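PDB 1I5G: tryparedoxin II from Crithidia fasciculata, which probably shuttles reducing equivalents from trypanothione to peroxidases as a thioredoxin-like dithiol electron carrier, and binds glutathionylspermidine in this complex. Local coordinates for residues Phe6-Thr11 and Met97-Thr102. The protein carries 1 engineered substitution. Residues are numbered along the deposited sequence; the frame is centred on the assembly and turned at random.
Sequences FFPYST and MEFLTT
P8 sets CG and CD over one face of the F99 ring, a CH-pi contact that joins the loop before strand 12-15 to helix 94-103. CG of P8 sits 4.0 Å from the centroid of the F99 ring, almost on its normal. P8 CD lies 3.9 Å from F99 CD2, toward the ring's rim. F99 can offer this face because its CG is anti to the backbone N (chi1 -177°), which carries the phenyl out from the helix toward the loop. In this thioredoxin-like fold, helix 94-103 packs on the central sheet, L100 touching F33 and F35 of strand 30-36 and I68 of strand 63-69, and the loop leading into strand 12-15 runs beside the helix. Besides packing on these strands, L100 turns its CD2 methyl to F6, reaching F6 CB at 3.7 Å. The same CD2 comes within 3.4 Å of F6 O, a van der Waals approach of a methyl to a carbonyl. The side chains of F6 and L100 cross at about a right angle, and the F6 ring goes on to meet that of F104. Within the helix, T101 OG1 hydrogen-bonds to M97 O at 2.9 Å.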
# COMPACT_ATOMS: atom_id res chain seq x y z
N PHE A 6 -10.65 4.94 -6.37
CA PHE A 6 -9.70 5.14 -5.28
C PHE A 6 -8.55 6.12 -5.62
O PHE A 6 -7.74 6.45 -4.75
CB PHE A 6 -9.13 3.79 -4.82
CG PHE A 6 -10.15 2.84 -4.25
CD1 PHE A 6 -11.04 3.23 -3.27
CD2 PHE A 6 -10.22 1.53 -4.70
CE1 PHE A 6 -12.00 2.37 -2.73
CE2 PHE A 6 -11.17 0.66 -4.17
CZ PHE A 6 -12.05 1.07 -3.19
N PHE A 7 -8.43 6.61 -6.85
CA PHE A 7 -7.45 7.58 -7.28
C PHE A 7 -8.10 8.86 -7.86
O PHE A 7 -7.78 9.13 -9.01
CB PHE A 7 -6.46 6.89 -8.18
CG PHE A 7 -5.69 5.84 -7.44
CD1 PHE A 7 -4.56 6.18 -6.76
CD2 PHE A 7 -6.09 4.50 -7.43
CE1 PHE A 7 -3.83 5.24 -6.07
CE2 PHE A 7 -5.38 3.56 -6.75
CZ PHE A 7 -4.24 3.91 -6.08
N PRO A 8 -8.94 9.60 -7.17
CA PRO A 8 -9.52 10.80 -7.78
C PRO A 8 -8.53 11.88 -8.21
O PRO A 8 -8.88 12.63 -9.13
CB PRO A 8 -10.37 11.33 -6.66
CG PRO A 8 -9.81 10.77 -5.41
CD PRO A 8 -9.41 9.38 -5.79
N TYR A 9 -7.35 12.01 -7.63
CA TYR A 9 -6.48 13.14 -7.91
C TYR A 9 -5.14 12.72 -8.49
O TYR A 9 -4.42 13.58 -8.96
CB TYR A 9 -6.24 13.98 -6.65
CG TYR A 9 -7.53 14.36 -6.02
CD1 TYR A 9 -8.35 15.31 -6.64
CD2 TYR A 9 -7.96 13.78 -4.86
CE1 TYR A 9 -9.54 15.66 -6.09
CE2 TYR A 9 -9.17 14.12 -4.28
CZ TYR A 9 -9.95 15.07 -4.92
OH TYR A 9 -11.14 15.37 -4.31
N SER A 10 -4.76 11.44 -8.49
CA SER A 10 -3.51 11.02 -9.12
C SER A 10 -3.76 10.05 -10.28
O SER A 10 -4.40 9.02 -10.08
CB SER A 10 -2.64 10.30 -8.07
OG SER A 10 -2.07 11.22 -7.13
N THR A 11 -3.22 10.42 -11.43
CA THR A 11 -3.31 9.41 -12.48
C THR A 11 -2.05 8.55 -12.53
O THR A 11 -2.11 7.43 -13.03
CB THR A 11 -3.63 10.01 -13.83
OG1 THR A 11 -2.49 10.80 -14.07
CG2 THR A 11 -4.58 11.14 -13.77
N MET A 97 -4.69 11.01 -0.19
CA MET A 97 -4.40 10.30 1.06
C MET A 97 -5.58 10.37 2.03
O MET A 97 -5.97 9.38 2.63
CB MET A 97 -3.10 10.78 1.71
CG MET A 97 -2.81 10.19 3.10
SD MET A 97 -3.69 11.06 4.45
CE MET A 97 -2.66 12.47 4.50
N GLU A 98 -6.17 11.55 2.17
CA GLU A 98 -7.30 11.69 3.11
C GLU A 98 -8.53 10.91 2.59
O GLU A 98 -9.25 10.28 3.37
CB GLU A 98 -7.68 13.14 3.36
CG GLU A 98 -6.58 13.98 3.99
CD GLU A 98 -6.22 13.60 5.42
OE1 GLU A 98 -7.00 12.85 6.06
OE2 GLU A 98 -5.16 14.07 5.90
N PHE A 99 -8.71 10.92 1.28
CA PHE A 99 -9.78 10.18 0.63
C PHE A 99 -9.70 8.69 0.95
O PHE A 99 -10.68 8.00 1.32
CB PHE A 99 -9.72 10.46 -0.87
CG PHE A 99 -10.81 9.81 -1.64
CD1 PHE A 99 -12.01 10.46 -1.84
CD2 PHE A 99 -10.62 8.56 -2.18
CE1 PHE A 99 -13.04 9.87 -2.57
CE2 PHE A 99 -11.65 7.97 -2.92
CZ PHE A 99 -12.86 8.63 -3.10
N LEU A 100 -8.51 8.11 0.81
CA LEU A 100 -8.29 6.70 1.11
C LEU A 100 -8.35 6.39 2.59
O LEU A 100 -8.88 5.34 2.99
CB LEU A 100 -6.96 6.20 0.52
CG LEU A 100 -6.99 6.17 -1.01
CD1 LEU A 100 -5.58 5.99 -1.60
CD2 LEU A 100 -7.92 5.11 -1.62
N THR A 101 -7.83 7.30 3.42
CA THR A 101 -7.94 7.08 4.86
C THR A 101 -9.40 6.96 5.26
O THR A 101 -9.75 6.07 6.02
CB THR A 101 -7.22 8.25 5.57
OG1 THR A 101 -5.81 8.17 5.27
CG2 THR A 101 -7.44 8.21 7.08
N THR A 102 -10.24 7.84 4.75
CA THR A 102 -11.66 7.75 5.08
C THR A 102 -12.32 6.53 4.47
O THR A 102 -13.08 5.78 5.10
CB THR A 102 -12.30 9.01 4.54
OG1 THR A 102 -11.77 10.10 5.30
CG2 THR A 102 -13.84 9.03 4.82